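Local coordinates for protein beta-d-glucoside glucohydrolase (Hypocrea jecorina, PDB 3ZZ1) that probably hydrolyses terminal, non-reducing beta-D-glucosyl residues, releasing beta-D-glucose, as a secreted family 3 beta-glucosidase of cellulose breakdown, at residues P63-S69 against G383-N388; E99-G105 against R313-H319. Residues are numbered along the deposited sequence.

Contact 1: residues P63-S69 against G383-N388; sequences PLGVRYS and GSGAVN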
ATOM      1  N   PRO A  63       7.728   1.468   5.001  1.00 11.37           N
ATOM      2  CA  PRO A  63       7.197   1.215   3.659  1.00 11.33           C
ATOM      3  C   PRO A  63       7.479   2.289   2.596  1.00 11.28           C
ATOM      4  O   PRO A  63       7.408   1.984   1.405  1.00 11.14           O
ATOM      5  CB  PRO A  63       5.685   1.086   3.901  1.00 11.30           C
ATOM      6  CG  PRO A  63       5.562   0.746   5.353  1.00 11.57           C
ATOM      7  CD  PRO A  63       6.649   1.529   6.004  1.00 11.39           C
ATOM      8  N   LEU A  64       7.777   3.522   3.005  1.00 11.24           N
ATOM      9  CA  LEU A  64       8.074   4.593   2.039  1.00 11.26           C
ATOM     10  C   LEU A  64       9.470   5.209   2.189  1.00 11.49           C
ATOM     11  O   LEU A  64       9.743   6.293   1.665  1.00 11.48           O
ATOM     12  CB  LEU A  64       6.984   5.679   2.047  1.00 11.44           C
ATOM     13  CG  LEU A  64       6.541   6.381   3.341  1.00 11.01           C
ATOM     14  CD1 LEU A  64       7.556   7.382   3.842  1.00 11.04           C
ATOM     15  CD2 LEU A  64       5.207   7.075   3.132  1.00 10.51           C
ATOM     16  N   GLY A  65      10.352   4.520   2.904  1.00 11.61           N
ATOM     17  CA  GLY A  65      11.720   4.995   3.059  1.00 12.05           C
ATOM     18  C   GLY A  65      12.310   4.776   4.433  1.00 12.26           C
ATOM     19  O   GLY A  65      11.667   4.206   5.320  1.00 12.25           O
ATOM     20  N   VAL A  66      13.544   5.241   4.601  1.00 12.63           N
ATOM     21  CA  VAL A  66      14.309   5.006   5.821  1.00 12.84           C
ATOM     22  C   VAL A  66      13.858   5.967   6.916  1.00 13.33           C
ATOM     23  O   VAL A  66      13.983   7.182   6.771  1.00 13.45           O
ATOM     24  CB  VAL A  66      15.837   5.162   5.576  1.00 12.74           C
ATOM     25  CG1 VAL A  66      16.622   4.775   6.819  1.00 12.50           C
ATOM     26  CG2 VAL A  66      16.290   4.320   4.385  1.00 12.17           C
ATOM     27  N   ARG A  67      13.342   5.414   8.012  1.00 13.76           N
ATOM     28  CA  ARG A  67      12.907   6.217   9.156  1.00 13.91           C
ATOM     29  C   ARG A  67      14.088   6.712   9.984  1.00 14.08           C
ATOM     30  O   ARG A  67      15.082   6.005  10.140  1.00 14.10           O
ATOM     31  CB  ARG A  67      11.960   5.407  10.040  1.00 14.02           C
ATOM     32  CG  ARG A  67      11.201   6.222  11.086  1.00 13.49           C
ATOM     33  CD  ARG A  67      10.363   5.304  11.944  1.00 13.51           C
ATOM     34  NE  ARG A  67       9.522   6.025  12.891  1.00 14.43           N
ATOM     35  CZ  ARG A  67       8.755   5.440  13.809  1.00 14.29           C
ATOM     36  NH1 ARG A  67       8.716   4.111  13.908  1.00 13.21           N
ATOM     37  NH2 ARG A  67       8.026   6.186  14.628  1.00 13.95           N
ATOM     38  N   TYR A  68      13.947   7.932  10.505  1.00 14.42           N
ATOM     39  CA  TYR A  68      14.936   8.605  11.366  1.00 14.63           C
ATOM     40  C   TYR A  68      16.186   9.075  10.626  1.00 14.88           C
ATOM     41  O   TYR A  68      17.098   9.639  11.229  1.00 15.41           O
ATOM     42  CB  TYR A  68      15.325   7.749  12.583  1.00 14.70           C
ATOM     43  CG  TYR A  68      14.170   7.305  13.455  1.00 14.45           C
ATOM     44  CD1 TYR A  68      13.331   8.237  14.074  1.00 14.59           C
ATOM     45  CD2 TYR A  68      13.935   5.950  13.680  1.00 14.11           C
ATOM     46  CE1 TYR A  68      12.276   7.822  14.883  1.00 14.93           C
ATOM     47  CE2 TYR A  68      12.896   5.527  14.482  1.00 14.62           C
ATOM     48  CZ  TYR A  68      12.067   6.463  15.083  1.00 15.52           C
ATOM     49  OH  TYR A  68      11.032   6.028  15.876  1.00 16.20           O
ATOM     50  N   SER A  69      16.223   8.861   9.320  1.00 14.96           N
ATOM     51  CA  SER A  69      17.361   9.277   8.521  1.00 15.00           C
ATOM     52  C   SER A  69      17.278  10.757   8.180  1.00 15.06           C
ATOM     53  O   SER A  69      16.189  11.310   8.017  1.00 14.95           O
ATOM     54  CB  SER A  69      17.453   8.439   7.248  1.00 15.04           C
ATOM     55  OG  SER A  69      18.506   8.889   6.415  1.00 15.41           O
ATOM     56  N   GLY A 383       2.632   8.228  11.815  1.00 11.65           N
ATOM     57  CA  GLY A 383       2.945   6.987  12.513  1.00 11.66           C
ATOM     58  C   GLY A 383       4.305   6.460  12.129  1.00 11.89           C
ATOM     59  O   GLY A 383       5.166   7.219  11.677  1.00 11.98           O
ATOM     60  N   SER A 384       4.493   5.154  12.304  1.00 11.88           N
ATOM     61  CA  SER A 384       5.767   4.492  12.028  1.00 11.89           C
ATOM     62  C   SER A 384       6.119   4.459  10.537  1.00 11.88           C
ATOM     63  O   SER A 384       7.275   4.229  10.173  1.00 12.10           O
ATOM     64  CB  SER A 384       5.741   3.062  12.573  1.00 12.06           C
ATOM     65  OG  SER A 384       4.862   2.243  11.808  1.00 11.75           O
ATOM     66  N   GLY A 385       5.119   4.680   9.686  1.00 11.68           N
ATOM     67  CA  GLY A 385       5.305   4.634   8.237  1.00 11.83           C
ATOM     68  C   GLY A 385       5.611   5.974   7.607  1.00 12.09           C
ATOM     69  O   GLY A 385       5.656   6.092   6.382  1.00 11.86           O
ATOM     70  N   ALA A 386       5.818   6.984   8.450  1.00 12.31           N
ATOM     71  CA  ALA A 386       6.211   8.314   8.000  1.00 12.60           C
ATOM     72  C   ALA A 386       7.722   8.500   8.169  1.00 12.85           C
ATOM     73  O   ALA A 386       8.346   7.803   8.972  1.00 12.88           O
ATOM     74  CB  ALA A 386       5.446   9.372   8.786  1.00 12.56           C
ATOM     75  N   VAL A 387       8.303   9.423   7.401  1.00 13.18           N
ATOM     76  CA  VAL A 387       9.743   9.726   7.480  1.00 13.57           C
ATOM     77  C   VAL A 387      10.006  11.238   7.418  1.00 14.07           C
ATOM     78  O   VAL A 387       9.095  12.024   7.155  1.00 14.21           O
ATOM     79  CB  VAL A 387      10.568   9.036   6.347  1.00 13.29           C
ATOM     80  CG1 VAL A 387      10.484   7.511   6.426  1.00 13.31           C
ATOM     81  CG2 VAL A 387      10.133   9.533   4.976  1.00 13.37           C
ATOM     82  N   ASN A 388      11.259  11.627   7.653  1.00 14.57           N
ATOM     83  CA  ASN A 388      11.705  13.007   7.492  1.00 14.91           C
ATOM     84  C   ASN A 388      11.808  13.404   6.020  1.00 14.86           C
ATOM     85  O   ASN A 388      12.249  12.608   5.183  1.00 14.55           O
ATOM     86  CB  ASN A 388      13.086  13.195   8.125  1.00 15.33           C
ATOM     87  CG  ASN A 388      13.074  13.057   9.635  1.00 16.37           C
ATOM     88  OD1 ASN A 388      13.881  12.318  10.200  1.00 18.44           O
ATOM     89  ND2 ASN A 388      12.180  13.783  10.299  1.00 17.03           N
TER
HETATM   90  O   HOH W   1       8.615   4.696   5.634  1.00  9.00           O
HETATM   91  O   HOH W   2      13.801   9.517   7.746  1.00 12.72           O

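Contact 2: residues E99-G105 against R313-H319; sequences EEVKASG and RNVQGNH. With NAG (2-acetamido-2-deoxy-beta-D-glucopyranose), chain B.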
ATOM      1  N   GLU A  99      17.899   0.495  -2.464  1.00 12.36           N
ATOM      2  CA  GLU A  99      19.205   1.153  -2.599  1.00 12.33           C
ATOM      3  C   GLU A  99      19.557   2.015  -1.389  1.00 12.13           C
ATOM      4  O   GLU A  99      20.681   1.949  -0.880  1.00 12.03           O
ATOM      5  CB  GLU A  99      19.266   1.990  -3.880  1.00 12.18           C
ATOM      6  CG  GLU A  99      19.517   1.161  -5.132  1.00 13.42           C
ATOM      7  CD  GLU A  99      19.424   1.965  -6.418  1.00 14.28           C
ATOM      8  OE1 GLU A  99      19.531   3.208  -6.370  1.00 15.43           O
ATOM      9  OE2 GLU A  99      19.250   1.346  -7.488  1.00 15.32           O
ATOM     10  N   GLU A 100      18.586   2.801  -0.927  1.00 11.76           N
ATOM     11  CA  GLU A 100      18.786   3.703   0.211  1.00 11.84           C
ATOM     12  C   GLU A 100      18.935   2.947   1.526  1.00 11.71           C
ATOM     13  O   GLU A 100      19.747   3.324   2.371  1.00 11.89           O
ATOM     14  CB  GLU A 100      17.651   4.727   0.301  1.00 11.58           C
ATOM     15  CG  GLU A 100      17.529   5.571  -0.959  1.00 11.20           C
ATOM     16  CD  GLU A 100      16.925   6.943  -0.736  1.00 11.15           C
ATOM     17  OE1 GLU A 100      16.504   7.245   0.396  1.00 10.63           O
ATOM     18  OE2 GLU A 100      16.877   7.727  -1.714  1.00 11.48           O
ATOM     19  N   VAL A 101      18.157   1.879   1.684  1.00 11.67           N
ATOM     20  CA  VAL A 101      18.212   1.035   2.879  1.00 11.72           C
ATOM     21  C   VAL A 101      19.585   0.373   3.031  1.00 11.90           C
ATOM     22  O   VAL A 101      20.194   0.455   4.104  1.00 11.88           O
ATOM     23  CB  VAL A 101      17.073  -0.016   2.891  1.00 11.69           C
ATOM     24  CG1 VAL A 101      17.209  -0.955   4.073  1.00 11.26           C
ATOM     25  CG2 VAL A 101      15.711   0.678   2.927  1.00 11.53           C
ATOM     26  N   LYS A 102      20.073  -0.257   1.959  1.00 12.09           N
ATOM     27  CA  LYS A 102      21.391  -0.893   1.964  0.50 12.11           C
ATOM     28  C   LYS A 102      22.485   0.147   2.179  1.00 12.19           C
ATOM     29  O   LYS A 102      23.400  -0.056   2.987  1.00 12.14           O
ATOM     30  CB  LYS A 102      21.626  -1.663   0.659  0.50 12.16           C
ATOM     31  CG  LYS A 102      22.920  -2.467   0.619  0.50 12.09           C
ATOM     32  CD  LYS A 102      22.861  -3.538  -0.457  0.50 12.02           C
ATOM     33  CE  LYS A 102      24.205  -4.226  -0.634  0.50 12.18           C
ATOM     34  NZ  LYS A 102      25.163  -3.383  -1.399  0.50 12.07           N
ATOM     35  N   ALA A 103      22.377   1.265   1.459  1.00 12.17           N
ATOM     36  CA  ALA A 103      23.357   2.341   1.560  1.00 12.16           C
ATOM     37  C   ALA A 103      23.441   2.904   2.979  1.00 12.11           C
ATOM     38  O   ALA A 103      24.474   3.454   3.374  1.00 12.18           O
ATOM     39  CB  ALA A 103      23.056   3.440   0.551  1.00 11.98           C
ATOM     40  N   SER A 104      22.358   2.750   3.741  1.00 11.94           N
ATOM     41  CA  SER A 104      22.313   3.187   5.139  1.00 11.89           C
ATOM     42  C   SER A 104      22.724   2.069   6.108  1.00 11.78           C
ATOM     43  O   SER A 104      22.772   2.276   7.323  1.00 11.78           O
ATOM     44  CB  SER A 104      20.915   3.712   5.493  1.00 12.10           C
ATOM     45  OG  SER A 104      20.566   4.824   4.683  1.00 12.35           O
ATOM     46  N   GLY A 105      23.014   0.888   5.565  1.00 11.55           N
ATOM     47  CA  GLY A 105      23.515  -0.232   6.358  1.00 11.43           C
ATOM     48  C   GLY A 105      22.452  -0.926   7.180  1.00 11.38           C
ATOM     49  O   GLY A 105      22.739  -1.474   8.246  1.00 11.58           O
ATOM     50  N   ARG A 313      24.009   9.370   6.465  1.00 15.68           N
ATOM     51  CA  ARG A 313      24.499   9.353   5.088  1.00 15.73           C
ATOM     52  C   ARG A 313      23.462   9.879   4.117  1.00 16.03           C
ATOM     53  O   ARG A 313      22.279   9.533   4.220  1.00 16.28           O
ATOM     54  CB  ARG A 313      24.868   7.932   4.667  1.00 15.76           C
ATOM     55  CG  ARG A 313      26.260   7.505   5.025  1.00 14.54           C
ATOM     56  CD  ARG A 313      26.470   6.056   4.640  1.00 13.64           C
ATOM     57  NE  ARG A 313      27.437   5.415   5.529  1.00 11.69           N
ATOM     58  CZ  ARG A 313      27.374   4.146   5.913  1.00 12.04           C
ATOM     59  NH1 ARG A 313      26.386   3.364   5.491  1.00 11.36           N
ATOM     60  NH2 ARG A 313      28.300   3.659   6.729  1.00 12.04           N
ATOM     61  N   ASN A 314      23.914  10.707   3.175  1.00 16.08           N
ATOM     62  CA  ASN A 314      23.077  11.160   2.070  1.00 16.14           C
ATOM     63  C   ASN A 314      23.048  10.085   0.996  1.00 16.07           C
ATOM     64  O   ASN A 314      23.997   9.931   0.218  1.00 15.95           O
ATOM     65  CB  ASN A 314      23.580  12.489   1.497  1.00 16.10           C
ATOM     66  CG  ASN A 314      22.610  13.107   0.488  1.00 17.19           C
ATOM     67  OD1 ASN A 314      21.799  12.415  -0.140  1.00 17.37           O
ATOM     68  ND2 ASN A 314      22.701  14.424   0.325  1.00 17.74           N
ATOM     69  N   VAL A 315      21.945   9.344   0.968  1.00 15.82           N
ATOM     70  CA  VAL A 315      21.792   8.195   0.079  1.00 15.62           C
ATOM     71  C   VAL A 315      20.754   8.441  -1.028  1.00 15.63           C
ATOM     72  O   VAL A 315      20.322   7.506  -1.705  1.00 15.71           O
ATOM     73  CB  VAL A 315      21.425   6.925   0.890  1.00 15.79           C
ATOM     74  CG1 VAL A 315      22.526   6.603   1.908  1.00 15.61           C
ATOM     75  CG2 VAL A 315      20.064   7.095   1.601  1.00 14.90           C
ATOM     76  N   GLN A 316      20.372   9.704  -1.214  1.00 15.57           N
ATOM     77  CA  GLN A 316      19.281  10.070  -2.123  1.00 15.62           C
ATOM     78  C   GLN A 316      19.591   9.825  -3.597  1.00 15.65           C
ATOM     79  O   GLN A 316      18.737   9.326  -4.334  1.00 15.68           O
ATOM     80  CB  GLN A 316      18.867  11.533  -1.926  1.00 15.82           C
ATOM     81  CG  GLN A 316      18.209  11.833  -0.583  1.00 15.68           C
ATOM     82  CD  GLN A 316      18.062  13.318  -0.335  1.00 15.98           C
ATOM     83  OE1 GLN A 316      17.250  13.993  -0.969  1.00 15.47           O
ATOM     84  NE2 GLN A 316      18.850  13.837   0.600  1.00 15.62           N
ATOM     85  N   GLY A 317      20.806  10.172  -4.022  1.00 15.36           N
ATOM     86  CA  GLY A 317      21.147  10.176  -5.443  1.00 15.31           C
ATOM     87  C   GLY A 317      20.113  10.963  -6.238  1.00 15.17           C
ATOM     88  O   GLY A 317      19.741  12.075  -5.852  1.00 15.04           O
ATOM     89  N   ASN A 318      19.645  10.381  -7.339  1.00 15.04           N
ATOM     90  CA  ASN A 318      18.606  10.979  -8.172  0.50 15.00           C
ATOM     91  C   ASN A 318      17.256  10.261  -8.006  1.00 14.93           C
ATOM     92  O   ASN A 318      16.404  10.308  -8.904  1.00 15.07           O
ATOM     93  CB  ASN A 318      19.056  10.963  -9.637  0.50 15.10           C
ATOM     94  CG  ASN A 318      18.444  12.086 -10.455  0.50 15.24           C
ATOM     95  OD1 ASN A 318      18.709  12.208 -11.649  0.50 16.00           O
ATOM     96  ND2 ASN A 318      17.621  12.910  -9.819  0.50 15.09           N
ATOM     97  N   HIS A 319      17.071   9.588  -6.868  1.00 14.39           N
ATOM     98  CA  HIS A 319      15.838   8.837  -6.593  1.00 13.90           C
ATOM     99  C   HIS A 319      14.561   9.692  -6.596  1.00 13.74           C
ATOM    100  O   HIS A 319      13.463   9.156  -6.734  1.00 13.55           O
ATOM    101  CB  HIS A 319      15.931   8.065  -5.267  1.00 13.90           C
ATOM    102  CG  HIS A 319      16.954   6.970  -5.265  1.00 13.55           C
ATOM    103  ND1 HIS A 319      17.625   6.586  -4.125  1.00 13.58           N
ATOM    104  CD2 HIS A 319      17.434   6.192  -6.263  1.00 13.27           C
ATOM    105  CE1 HIS A 319      18.462   5.608  -4.416  1.00 13.65           C
ATOM    106  NE2 HIS A 319      18.368   5.352  -5.709  1.00 13.21           N
TER
HETATM  107  C1  NAG B 911      27.792   8.704   9.147  1.00 20.18           C
HETATM  108  C2  NAG B 911      29.208   8.846   9.695  1.00 21.93           C
HETATM  109  C3  NAG B 911      29.685  10.300   9.612  1.00 22.13           C
HETATM  110  C4  NAG B 911      29.427  10.894   8.226  1.00 22.20           C
HETATM  111  C5  NAG B 911      27.972  10.684   7.836  1.00 21.82           C
HETATM  112  C6  NAG B 911      27.643  11.249   6.454  1.00 22.19           C
HETATM  113  C7  NAG B 911      29.982   7.304  11.440  1.00 21.99           C
HETATM  114  C8  NAG B 911      29.852   6.902  12.877  1.00 21.97           C
HETATM  115  N2  NAG B 911      29.222   8.327  11.053  1.00 22.00           N
HETATM  116  O3  NAG B 911      31.071  10.345   9.862  1.00 23.49           O
HETATM  117  O4  NAG B 911      29.725  12.270   8.205  1.00 22.61           O
HETATM  118  O5  NAG B 911      27.714   9.296   7.864  1.00 21.23           O
HETATM  119  O6  NAG B 911      28.211  10.447   5.439  1.00 22.18           O
HETATM  120  O7  NAG B 911      30.757   6.699  10.699  1.00 22.37           O
HETATM  121  O   HOH W   3      20.522   7.481   5.408  1.00  9.35           O

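Contact 1: residues P63-S69 against G383-N388
This is a buried loop-to-loop contact between two domains: P63-S69, in the loop that follows strand 58-60 of the N-terminal TIM-barrel-like domain, lies against G383-N388 in a loop between strand 348-352 and helix 395-404 of the C-terminal domain. The apolar middle belongs to V387, whose side chain points at the other loop. Its CG2 meets L64 CD1 at 3.5 Å, while CG1 sits 3.5 Å from V66 O and 3.9 Å from R67 CA. L64 also packs over the backbone, with CG 3.2 Å from G385 O; P63 CD lies 4.1 Å from G385 CA, at the type I turn G383-A386. Two waters fill the polar gaps. Water 1 accepts from L64 N (3.0 Å), bonds to G65 O (3.1 Å) and reaches G385 O weakly (3.4 Å); water 2 donates to V66 O (2.5 Å) and S69 O (3.0 Å), with a weak bond from N388 N (3.3 Å). R67 is fully extended, so its guanidinium lies with one face under S384 CA and G383 O, NH1 being 3.4 Å from S384 CB. Its charge pairs with D61 and D370, one from each domain, and S384 OG bonds to E441. A loop leaving a barrel strand to meet the second domain is the family 3 arrangement, in which the active site characteristically forms at this junction.

Contact 2: residues E99-G105 against R313-H319
Both nitrogens of the H319 ring donate to neighbouring glutamates of one helix: NE2 to E99 OE1 at 2.5 Å and ND1 to E100 OE2 at 2.8 Å. Each carboxylate approaches at the ring edge, near its plane, a geometry consistent with a positively charged imidazole. E100 OE2 also bonds to T73, and the ring of F96, a turn earlier on helix 87-103, meets H319. H319 closes the type II' turn Q316-H319, just before helix 320-329 begins. At the other end of the contact, helix 87-103 finishes in a Schellman motif, with G105 at positive phi and G105 N bonded to K102 O at 2.8 Å. R313 reaches this end of the helix: its NH1 donates to A103 O at 2.9 Å and also bonds to S308 O. Between the two polar ends V315 packs against the helix, CG1 3.5 Å from A103 CB and CG2 3.6 Å from E100 CB. An Asx turn, Q316 N to N314 OD1 at 3.2 Å, shapes the loop here. Water 3 donates to S104 OG (2.8 Å) and R313 O (3.0 Å). Beyond it, R313 CG passes 3.6 Å from NAG O6, in the sugar carried by N310.

How the contacts relate
The contacts are centred 13 Å apart and touch through V66: turned away from 383-388, its CG2 packs 4.0 Å from V101 CG2 and 4.1 Å from E100 O, so one loop rests on the helix of contact 2. The end of 63-69 and the residues after it tie them further: G71 pairs with V315 through the backbone, and S69 OG bonds to I311 O, just ahead of 313-319. In sequence both segments of contact 2 fall between those of contact 1; in space contact 2 lies farther out, its centre about 22 Å from the chain centre, that of contact 1 about 14 Å. Contact 1 lies at the domain junction, whereas contact 2 runs out to the surface glycan, about 9 Å from the S69 side chain.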